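Local coordinates for protein glycosyl hydrolase family 26 (Bacteroides ovatus, PDB 4ZXO) that probably hydrolyses the beta-1,4-mannosidic linkages of galactomannan as a family 26 endo-beta-mannanase of a gut bacterium, at residues D226-Y237 with H262-G272; D112-V122 with S170-C179. All coordinates share one frame; numbering follows the deposited sequence.

Contact 1: D226-Y237 with H262-G272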
loop_
_atom_site.group_PDB
_atom_site.type_symbol
_atom_site.label_atom_id
_atom_site.label_comp_id
_atom_site.label_asym_id
_atom_site.label_seq_id
_atom_site.Cartn_x
_atom_site.Cartn_y
_atom_site.Cartn_z
ATOM N N ASP A 226 13.491 8.706 9.683
ATOM C CA ASP A 226 14.107 8.310 8.425
ATOM C C ASP A 226 14.754 6.947 8.471
ATOM O O ASP A 226 15.002 6.320 7.416
ATOM C CB ASP A 226 15.153 9.342 8.010
ATOM C CG ASP A 226 14.537 10.637 7.586
ATOM O OD1 ASP A 226 13.365 10.683 7.172
ATOM O OD2 ASP A 226 15.262 11.636 7.600
ATOM N N ASP A 227 15.108 6.512 9.671
ATOM C CA ASP A 227 15.745 5.208 9.841
ATOM C C ASP A 227 14.722 4.039 9.843
ATOM O O ASP A 227 15.097 2.852 9.869
ATOM C CB ASP A 227 16.533 5.210 11.161
ATOM C CG ASP A 227 15.644 5.478 12.381
ATOM O OD1 ASP A 227 14.674 6.283 12.309
ATOM O OD2 ASP A 227 15.938 4.877 13.432
ATOM N N ILE A 228 13.433 4.379 9.846
ATOM C CA ILE A 228 12.373 3.370 9.851
ATOM C C ILE A 228 11.626 3.382 8.521
ATOM O O ILE A 228 11.370 2.326 7.935
ATOM C CB ILE A 228 11.396 3.623 11.042
ATOM C CG1 ILE A 228 12.133 3.304 12.356
ATOM C CG2 ILE A 228 10.145 2.778 10.917
ATOM C CD1 ILE A 228 11.373 3.689 13.587
ATOM N N ILE A 229 11.259 4.575 8.049
ATOM C CA ILE A 229 10.380 4.698 6.884
ATOM C C ILE A 229 11.216 4.746 5.613
ATOM O O ILE A 229 12.245 5.414 5.555
ATOM C CB ILE A 229 9.500 5.957 6.974
ATOM C CG1 ILE A 229 8.559 5.874 8.218
ATOM C CG2 ILE A 229 8.671 6.120 5.675
ATOM C CD1 ILE A 229 7.596 4.614 8.191
ATOM N N ASP A 230 10.767 4.023 4.601
ATOM C CA ASP A 230 11.409 4.027 3.272
ATOM C C ASP A 230 10.603 4.755 2.193
ATOM O O ASP A 230 11.192 5.253 1.231
ATOM C CB ASP A 230 11.644 2.586 2.806
ATOM C CG ASP A 230 12.485 1.848 3.766
ATOM O OD1 ASP A 230 13.641 2.259 3.951
ATOM O OD2 ASP A 230 12.024 0.893 4.384
ATOM N N VAL A 231 9.270 4.792 2.329
ATOM C CA VAL A 231 8.408 5.363 1.277
ATOM C C VAL A 231 7.411 6.296 1.935
ATOM O O VAL A 231 6.755 5.902 2.913
ATOM C CB VAL A 231 7.629 4.267 0.529
ATOM C CG1 VAL A 231 6.636 4.902 -0.498
ATOM C CG2 VAL A 231 8.615 3.253 -0.104
ATOM N N LEU A 232 7.288 7.511 1.427
ATOM C CA LEU A 232 6.292 8.471 1.932
ATOM C C LEU A 232 5.034 8.381 1.057
ATOM O O LEU A 232 5.098 8.651 -0.150
ATOM C CB LEU A 232 6.850 9.907 1.923
ATOM C CG LEU A 232 8.067 10.087 2.819
ATOM C CD1 LEU A 232 8.583 11.557 2.685
ATOM C CD2 LEU A 232 7.780 9.692 4.283
ATOM N N GLY A 233 3.913 8.001 1.651
ATOM C CA GLY A 233 2.690 7.857 0.881
ATOM C C GLY A 233 1.558 8.698 1.425
ATOM O O GLY A 233 1.673 9.411 2.448
ATOM N N THR A 234 0.434 8.604 0.733
ATOM C CA THR A 234 -0.797 9.232 1.234
ATOM C C THR A 234 -1.977 8.458 0.630
ATOM O O THR A 234 -1.846 7.839 -0.448
ATOM C CB THR A 234 -0.869 10.734 0.882
ATOM O OG1 THR A 234 -1.982 11.332 1.564
ATOM C CG2 THR A 234 -1.074 10.910 -0.633
ATOM N N ASP A 235 -3.084 8.434 1.362
ATOM C CA ASP A 235 -4.326 7.822 0.901
ATOM C C ASP A 235 -5.365 8.924 0.699
ATOM O O ASP A 235 -5.795 9.557 1.681
ATOM C CB ASP A 235 -4.886 6.806 1.936
ATOM C CG ASP A 235 -4.015 5.586 2.132
ATOM O OD1 ASP A 235 -2.934 5.481 1.494
ATOM O OD2 ASP A 235 -4.445 4.725 2.959
ATOM N N VAL A 236 -5.796 9.157 -0.537
ATOM C CA VAL A 236 -6.745 10.229 -0.823
ATOM C C VAL A 236 -7.722 9.728 -1.870
ATOM O O VAL A 236 -7.292 9.367 -2.975
ATOM C CB VAL A 236 -6.042 11.542 -1.361
ATOM C CG1 VAL A 236 -7.089 12.628 -1.614
ATOM C CG2 VAL A 236 -4.905 12.010 -0.427
ATOM N N TYR A 237 -9.014 9.665 -1.507
ATOM C CA TYR A 237 -10.066 9.216 -2.438
ATOM C C TYR A 237 -10.896 10.382 -2.967
ATOM O O TYR A 237 -10.987 11.434 -2.332
ATOM C CB TYR A 237 -11.005 8.208 -1.740
ATOM C CG TYR A 237 -10.361 6.845 -1.581
ATOM C CD1 TYR A 237 -10.590 5.808 -2.504
ATOM C CD2 TYR A 237 -9.523 6.602 -0.514
ATOM C CE1 TYR A 237 -9.996 4.569 -2.349
ATOM C CE2 TYR A 237 -8.904 5.360 -0.358
ATOM C CZ TYR A 237 -9.131 4.356 -1.280
ATOM O OH TYR A 237 -8.523 3.129 -1.107
ATOM N N HIS A 262 13.706 14.623 2.970
ATOM C CA HIS A 262 14.145 13.446 3.693
ATOM C C HIS A 262 14.728 12.360 2.789
ATOM O O HIS A 262 14.999 11.249 3.266
ATOM C CB HIS A 262 12.925 12.872 4.487
ATOM C CG HIS A 262 12.488 13.750 5.609
ATOM N ND1 HIS A 262 12.880 13.527 6.911
ATOM C CD2 HIS A 262 11.807 14.920 5.617
ATOM C CE1 HIS A 262 12.390 14.485 7.681
ATOM N NE2 HIS A 262 11.724 15.331 6.922
ATOM N N ASP A 263 14.876 12.664 1.491
ATOM C CA ASP A 263 15.374 11.684 0.500
ATOM C C ASP A 263 14.613 10.352 0.549
ATOM O O ASP A 263 15.198 9.272 0.728
ATOM C CB ASP A 263 16.881 11.426 0.665
ATOM C CG ASP A 263 17.472 10.736 -0.514
ATOM O OD1 ASP A 263 16.928 10.848 -1.646
ATOM O OD2 ASP A 263 18.546 10.114 -0.341
ATOM N N LYS A 264 13.299 10.441 0.357
ATOM C CA LYS A 264 12.443 9.264 0.279
ATOM C C LYS A 264 11.672 9.349 -1.000
ATOM O O LYS A 264 11.226 10.449 -1.354
ATOM C CB LYS A 264 11.421 9.195 1.439
ATOM C CG LYS A 264 12.090 9.263 2.824
ATOM C CD LYS A 264 12.972 8.046 3.103
ATOM C CE LYS A 264 13.480 8.066 4.560
ATOM N NZ LYS A 264 14.540 6.994 4.716
ATOM N N PRO A 265 11.440 8.204 -1.662
ATOM C CA PRO A 265 10.487 8.142 -2.778
ATOM C C PRO A 265 9.083 8.326 -2.219
ATOM O O PRO A 265 8.852 8.068 -1.040
ATOM C CB PRO A 265 10.692 6.729 -3.324
ATOM C CG PRO A 265 11.136 5.946 -2.181
ATOM C CD PRO A 265 11.959 6.870 -1.314
ATOM N N ILE A 266 8.165 8.683 -3.107
ATOM C CA ILE A 266 6.797 8.993 -2.720
ATOM C C ILE A 266 5.807 8.160 -3.536
ATOM O O ILE A 266 6.127 7.648 -4.626
ATOM C CB ILE A 266 6.507 10.499 -2.900
ATOM C CG1 ILE A 266 6.535 10.884 -4.384
ATOM C CG2 ILE A 266 7.505 11.318 -2.027
ATOM C CD1 ILE A 266 6.136 12.343 -4.621
ATOM N N ALA A 267 4.609 8.017 -3.005
ATOM C CA ALA A 267 3.608 7.237 -3.688
ATOM C C ALA A 267 2.196 7.637 -3.269
ATOM O O ALA A 267 1.975 8.051 -2.141
ATOM C CB ALA A 267 3.806 5.713 -3.401
ATOM N N LEU A 268 1.258 7.474 -4.191
ATOM C CA LEU A 268 -0.150 7.615 -3.859
ATOM C C LEU A 268 -0.642 6.203 -3.537
ATOM O O LEU A 268 -0.900 5.402 -4.428
ATOM C CB LEU A 268 -0.893 8.280 -5.016
ATOM C CG LEU A 268 -2.410 8.477 -4.874
ATOM C CD1 LEU A 268 -2.859 9.180 -3.564
ATOM C CD2 LEU A 268 -2.916 9.252 -6.069
ATOM N N THR A 269 -0.587 5.861 -2.248
ATOM C CA THR A 269 -0.668 4.473 -1.825
ATOM C C THR A 269 -2.109 3.934 -1.818
ATOM O O THR A 269 -2.300 2.714 -1.859
ATOM C CB THR A 269 0.010 4.276 -0.428
ATOM O OG1 THR A 269 -0.403 5.318 0.468
ATOM C CG2 THR A 269 1.538 4.368 -0.634
ATOM N N GLU A 270 -3.103 4.823 -1.755
ATOM C CA GLU A 270 -4.506 4.433 -2.031
ATOM C C GLU A 270 -5.186 5.625 -2.686
ATOM O O GLU A 270 -5.038 6.758 -2.216
ATOM C CB GLU A 270 -5.329 4.099 -0.782
ATOM C CG GLU A 270 -4.943 2.859 -0.063
ATOM C CD GLU A 270 -5.896 2.498 1.044
ATOM O OE1 GLU A 270 -7.088 2.866 0.991
ATOM O OE2 GLU A 270 -5.474 1.822 1.998
ATOM N N THR A 271 -5.969 5.396 -3.727
ATOM C CA THR A 271 -6.858 6.379 -4.261
ATOM C C THR A 271 -7.950 5.658 -5.045
ATOM O O THR A 271 -8.011 4.404 -5.092
ATOM C CB THR A 271 -6.118 7.401 -5.172
ATOM O OG1 THR A 271 -6.968 8.545 -5.421
ATOM C CG2 THR A 271 -5.683 6.789 -6.444
ATOM N N GLY A 272 -8.850 6.445 -5.606
ATOM C CA GLY A 272 -9.924 5.898 -6.426
ATOM C C GLY A 272 -11.177 6.705 -6.346
ATOM O O GLY A 272 -11.321 7.609 -5.507
HETATM O O HOH W 1 14.898 4.555 3.214
#
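Tyr-237 OH donates a hydrogen bond to Glu-270 OE1 at 2.6 Å, meeting that oxygen on its anti side, 27° out of the carboxylate plane, while Thr-271 CA lies over one face of the ring. The phenol reaches the carboxylate because CG stands beside the backbone N (chi1 -75°) and the rigid ring carries the hydroxyl forward. A phenylalanine in its place would probably keep the packing on Thr-271 but leave Glu-270 OE1 without this donor, its carboxylate freer to turn. The carboxylates of Asp-235 and Glu-270 stack, planes 30° apart, with OD2 and OE2 3.2 Å from each other; Arg-162 makes salt bridges to both. Asp-235 OD1 accepts a hydrogen bond from Thr-269 OG1 at 2.7 Å, met nearly along its C-O axis; this bond from the partner strand and the salt bridge to OD2 together help hold the carboxylate's rotation.

Behind this cluster the backbones pair in parallel, with Leu-232 N to Pro-265 O at 3.0 Å. Gly-233 suits its place because a CB would clash with Thr-269 CG2. Further back, Lys-264 runs its aliphatic chain past Leu-232 CG and sets NZ 2.8 Å from Asp-226 O and 2.9 Å from Ile-229 O; a water links it to Asp-230 OD1, whose partner oxygen OD2 accepts from Leu-205 N. His-262 ND1 grips both oxygens of Asp-226, whose OD1 also bonds Tyr-223 OH.

Strands 231-235 and 266-271, joined through helix 241-262, form a beta-alpha-beta crossover of the TIM barrel; Glu-270 sits where clan GH-A enzymes typically carry their nucleophile.

Contact 2: D112-V122 with S170-C179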
loop_
_atom_site.group_PDB
_atom_site.type_symbol
_atom_site.label_atom_id
_atom_site.label_comp_id
_atom_site.label_asym_id
_atom_site.label_seq_id
_atom_site.Cartn_x
_atom_site.Cartn_y
_atom_site.Cartn_z
ATOM N N ASP A 112 -12.529 -5.177 15.367
ATOM C CA ASP A 112 -11.721 -5.049 14.163
ATOM C C ASP A 112 -10.940 -3.692 14.124
ATOM O O ASP A 112 -10.884 -2.966 15.126
ATOM C CB ASP A 112 -12.593 -5.230 12.918
ATOM C CG ASP A 112 -13.703 -4.210 12.800
ATOM O OD1 ASP A 112 -13.582 -3.122 13.355
ATOM O OD2 ASP A 112 -14.692 -4.524 12.096
ATOM N N SER A 113 -10.281 -3.397 12.999
ATOM C CA SER A 113 -9.455 -2.178 12.938
ATOM C C SER A 113 -10.257 -0.911 13.195
ATOM O O SER A 113 -9.713 0.092 13.657
ATOM C CB SER A 113 -8.812 -2.004 11.573
ATOM O OG SER A 113 -8.001 -3.111 11.248
ATOM N N TRP A 114 -11.539 -0.955 12.794
ATOM C CA TRP A 114 -12.427 0.161 12.866
ATOM C C TRP A 114 -13.103 0.319 14.227
ATOM O O TRP A 114 -13.951 1.205 14.406
ATOM C CB TRP A 114 -13.534 -0.015 11.809
ATOM C CG TRP A 114 -13.008 -0.048 10.401
ATOM C CD1 TRP A 114 -12.924 1.011 9.540
ATOM C CD2 TRP A 114 -12.522 -1.200 9.687
ATOM N NE1 TRP A 114 -12.413 0.590 8.345
ATOM C CE2 TRP A 114 -12.157 -0.750 8.396
ATOM C CE3 TRP A 114 -12.321 -2.553 10.019
ATOM C CZ2 TRP A 114 -11.615 -1.600 7.412
ATOM C CZ3 TRP A 114 -11.792 -3.416 9.040
ATOM C CH2 TRP A 114 -11.438 -2.935 7.752
ATOM N N ASP A 115 -12.804 -0.574 15.160
ATOM C CA ASP A 115 -13.361 -0.419 16.529
ATOM C C ASP A 115 -12.591 0.665 17.283
ATOM O O ASP A 115 -11.491 0.430 17.764
ATOM C CB ASP A 115 -13.307 -1.771 17.248
ATOM C CG ASP A 115 -13.829 -1.697 18.674
ATOM O OD1 ASP A 115 -14.195 -0.565 19.105
ATOM O OD2 ASP A 115 -13.878 -2.750 19.375
ATOM N N VAL A 116 -13.206 1.843 17.368
ATOM C CA VAL A 116 -12.628 3.008 18.019
ATOM C C VAL A 116 -13.396 3.370 19.272
ATOM O O VAL A 116 -13.384 4.533 19.718
ATOM C CB VAL A 116 -12.531 4.213 17.002
ATOM C CG1 VAL A 116 -11.467 3.826 15.874
ATOM C CG2 VAL A 116 -13.893 4.618 16.423
ATOM N N THR A 117 -14.078 2.367 19.841
ATOM C CA THR A 117 -14.851 2.578 21.070
ATOM C C THR A 117 -13.953 2.945 22.239
ATOM O O THR A 117 -14.385 3.674 23.145
ATOM C CB THR A 117 -15.676 1.331 21.485
ATOM O OG1 THR A 117 -14.795 0.229 21.617
ATOM C CG2 THR A 117 -16.719 0.961 20.423
ATOM N N ASP A 118 -12.724 2.452 22.204
ATOM C CA ASP A 118 -11.791 2.567 23.323
ATOM C C ASP A 118 -10.516 3.271 22.825
ATOM O O ASP A 118 -9.829 2.775 21.935
ATOM C CB ASP A 118 -11.514 1.144 23.887
ATOM C CG ASP A 118 -10.634 1.142 25.127
ATOM O OD1 ASP A 118 -9.793 2.075 25.313
ATOM O OD2 ASP A 118 -10.735 0.149 25.883
ATOM N N SER A 119 -10.208 4.429 23.392
ATOM C CA SER A 119 -9.108 5.258 22.905
ATOM C C SER A 119 -7.876 4.981 23.720
ATOM O O SER A 119 -6.958 5.814 23.760
ATOM C CB SER A 119 -9.500 6.770 22.918
ATOM O OG SER A 119 -10.582 7.017 22.012
ATOM N N THR A 120 -7.830 3.830 24.390
ATOM C CA THR A 120 -6.639 3.482 25.193
ATOM C C THR A 120 -5.963 2.203 24.711
ATOM O O THR A 120 -5.173 1.584 25.451
ATOM C CB THR A 120 -6.983 3.361 26.706
ATOM O OG1 THR A 120 -7.780 2.205 26.971
ATOM C CG2 THR A 120 -7.721 4.616 27.182
ATOM N N VAL A 121 -6.264 1.809 23.463
ATOM C CA VAL A 121 -5.772 0.556 22.938
ATOM C C VAL A 121 -4.296 0.620 22.694
ATOM O O VAL A 121 -3.582 -0.305 23.122
ATOM C CB VAL A 121 -6.507 0.135 21.667
ATOM C CG1 VAL A 121 -5.979 -1.203 21.076
ATOM C CG2 VAL A 121 -7.982 0.015 21.968
ATOM N N VAL A 122 -3.809 1.684 22.057
ATOM C CA VAL A 122 -2.377 1.800 21.808
ATOM C C VAL A 122 -1.624 1.836 23.146
ATOM O O VAL A 122 -0.600 1.176 23.283
ATOM C CB VAL A 122 -2.052 3.050 20.943
ATOM C CG1 VAL A 122 -0.569 3.223 20.753
ATOM C CG2 VAL A 122 -2.736 2.906 19.571
ATOM N N SER A 170 -9.277 9.286 12.504
ATOM C CA SER A 170 -9.565 8.626 13.787
ATOM C C SER A 170 -10.579 7.495 13.618
ATOM O O SER A 170 -11.374 7.227 14.494
ATOM C CB SER A 170 -10.005 9.668 14.806
ATOM O OG SER A 170 -8.883 10.529 15.101
ATOM N N TRP A 171 -10.503 6.811 12.475
ATOM C CA TRP A 171 -11.397 5.696 12.230
ATOM C C TRP A 171 -10.750 4.335 12.479
ATOM O O TRP A 171 -11.451 3.316 12.421
ATOM C CB TRP A 171 -11.942 5.745 10.807
ATOM C CG TRP A 171 -10.922 5.964 9.754
ATOM C CD1 TRP A 171 -10.162 5.022 9.131
ATOM C CD2 TRP A 171 -10.641 7.194 9.118
ATOM N NE1 TRP A 171 -9.356 5.615 8.178
ATOM C CE2 TRP A 171 -9.637 6.955 8.149
ATOM C CE3 TRP A 171 -11.105 8.494 9.301
ATOM C CZ2 TRP A 171 -9.139 7.954 7.288
ATOM C CZ3 TRP A 171 -10.571 9.527 8.429
ATOM C CH2 TRP A 171 -9.588 9.231 7.465
ATOM N N PHE A 172 -9.435 4.302 12.749
ATOM C CA PHE A 172 -8.776 3.073 13.184
ATOM C C PHE A 172 -8.303 3.216 14.627
ATOM O O PHE A 172 -8.102 4.347 15.113
ATOM C CB PHE A 172 -7.535 2.776 12.298
ATOM C CG PHE A 172 -7.872 2.493 10.863
ATOM C CD1 PHE A 172 -8.905 1.609 10.547
ATOM C CD2 PHE A 172 -7.137 3.069 9.835
ATOM C CE1 PHE A 172 -9.169 1.289 9.228
ATOM C CE2 PHE A 172 -7.408 2.780 8.523
ATOM C CZ PHE A 172 -8.413 1.883 8.206
ATOM N N TRP A 173 -8.075 2.086 15.305
ATOM C CA TRP A 173 -7.756 2.188 16.726
ATOM C C TRP A 173 -6.366 2.767 17.017
ATOM O O TRP A 173 -6.066 3.116 18.159
ATOM C CB TRP A 173 -7.906 0.795 17.415
ATOM C CG TRP A 173 -7.098 -0.337 16.904
ATOM C CD1 TRP A 173 -7.528 -1.364 16.070
ATOM C CD2 TRP A 173 -5.734 -0.638 17.239
ATOM N NE1 TRP A 173 -6.499 -2.248 15.856
ATOM C CE2 TRP A 173 -5.390 -1.833 16.559
ATOM C CE3 TRP A 173 -4.755 -0.001 18.042
ATOM C CZ2 TRP A 173 -4.118 -2.438 16.687
ATOM C CZ3 TRP A 173 -3.476 -0.597 18.157
ATOM C CH2 TRP A 173 -3.168 -1.808 17.474
ATOM N N TRP A 174 -5.537 2.917 15.968
ATOM C CA TRP A 174 -4.229 3.595 16.046
ATOM C C TRP A 174 -4.297 5.030 15.519
ATOM O O TRP A 174 -3.260 5.640 15.307
ATOM C CB TRP A 174 -3.182 2.829 15.256
ATOM C CG TRP A 174 -3.539 2.631 13.787
ATOM C CD1 TRP A 174 -3.329 3.528 12.764
ATOM C CD2 TRP A 174 -4.176 1.498 13.199
ATOM N NE1 TRP A 174 -3.787 3.016 11.569
ATOM C CE2 TRP A 174 -4.321 1.769 11.803
ATOM C CE3 TRP A 174 -4.669 0.294 13.718
ATOM C CZ2 TRP A 174 -4.860 0.841 10.912
ATOM C CZ3 TRP A 174 -5.304 -0.611 12.855
ATOM C CH2 TRP A 174 -5.370 -0.327 11.450
ATOM N N GLY A 175 -5.506 5.541 15.306
ATOM C CA GLY A 175 -5.664 6.861 14.717
ATOM C C GLY A 175 -5.441 8.054 15.665
ATOM O O GLY A 175 -5.128 7.884 16.873
ATOM N N LYS A 176 -5.646 9.248 15.126
ATOM C CA LYS A 176 -5.130 10.482 15.769
ATOM C C LYS A 176 -5.690 10.712 17.185
ATOM O O LYS A 176 -4.935 11.048 18.140
ATOM C CB LYS A 176 -5.441 11.675 14.852
ATOM C CG LYS A 176 -4.966 12.986 15.356
ATOM C CD LYS A 176 -3.518 13.058 15.337
ATOM C CE LYS A 176 -3.029 14.580 15.363
ATOM N NZ LYS A 176 -3.536 15.396 16.529
ATOM N N ASP A 177 -7.003 10.517 17.324
ATOM C CA ASP A 177 -7.666 10.763 18.613
ATOM C C ASP A 177 -7.514 9.593 19.586
ATOM O O ASP A 177 -8.032 9.660 20.704
ATOM C CB ASP A 177 -9.141 11.059 18.411
ATOM C CG ASP A 177 -9.386 12.382 17.768
ATOM O OD1 ASP A 177 -8.433 13.185 17.594
ATOM O OD2 ASP A 177 -10.560 12.659 17.418
ATOM N N LEU A 178 -6.803 8.538 19.178
ATOM C CA LEU A 178 -6.765 7.322 19.972
ATOM C C LEU A 178 -5.428 7.070 20.586
ATOM O O LEU A 178 -5.235 6.046 21.242
ATOM C CB LEU A 178 -7.176 6.139 19.105
ATOM C CG LEU A 178 -8.667 6.331 18.786
ATOM C CD1 LEU A 178 -8.880 6.958 17.396
ATOM C CD2 LEU A 178 -9.495 5.108 19.079
ATOM N N CYS A 179 -4.474 7.981 20.371
ATOM C CA CYS A 179 -3.142 7.807 20.971
ATOM C C CYS A 179 -2.352 9.075 20.791
ATOM O O CYS A 179 -2.726 9.917 19.969
ATOM C CB CYS A 179 -2.377 6.610 20.338
ATOM S SG CYS A 179 -2.088 6.770 18.512
HETATM O O HOH W 2 -14.112 3.483 12.651
HETATM O O HOH W 3 -5.961 3.431 21.088
#
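Two connections at the C-terminal ends of TIM-barrel strands meet here: the loop after strand 97-101, running into the short helix 121-125, packs on the loop after strand 159-162. Neither side is a strand, so aromatic and aliphatic side chains carry most of the contact. A single, weak backbone bond crosses it, from Trp-173 N to Ser-113 O at 3.1 Å.

The edge of Phe-172 points at the face of Trp-114 in a T-shaped (edge-to-face) pair, ring centroids 5.0 Å apart and planes at 62°; Phe-172 CE1 comes within 3.4 Å of Trp-114 NE1. Both rings also meet His-103.

Trp-174 CE3 lies over one face of Trp-173 near the ring centre, and Val-121 CG1 comes in from the other side toward the rim, 3.5 Å from Trp-173 CE3. With CG lodged between the backbone N and the carbonyl carbon (chi1 58°), the indole turns under Val-121, and its NE1 bonds Val-104 O, which also accepts from Ser-113 OG. A broad, flat side chain with one N-H fits such a slot: it fills the space and still spends its polar atom.

Compact, branched valines fill the rest of the contact. Val-116 CB meets Leu-178 CD2 at 3.8 Å, and Val-122 CB lies 3.6 Å from Cys-179 CB. Asp-115 and Asp-118 stiffen the loop as Asx turns, their OD1 atoms each taking the backbone N and the hydroxyl of a threonine two residues on; Asp-115 OD2 bonds Thr-109 OG1, and Asp-118 OD2 makes a salt bridge to Lys-108 NZ.

A water ties the two segments together: it accepts from Val-122 N and donates to Trp-173 O and, at 2.7 Å, to Leu-178 O.

Contact 1 lies in the barrel itself, largely buried, whereas contact 2 sits farther out, about 20 Å from the centre of the chain to its own centre, and is only partly buried. They hold different elements: adjacent strands in one, connections that extend from other strands of the same barrel in the other. Parallel backbone pairing and fixed carboxylates dominate contact 1; aromatic and aliphatic packing, one weak backbone bond and bridging waters carry contact 2. Their centres are about 22 Å apart and their nearest atoms about 7 Å, without touching. Glu-166 touches both: Trp-171 NE1 of contact 2 bonds its OE1, while its OE2 comes close to Glu-270 OE1 of contact 1.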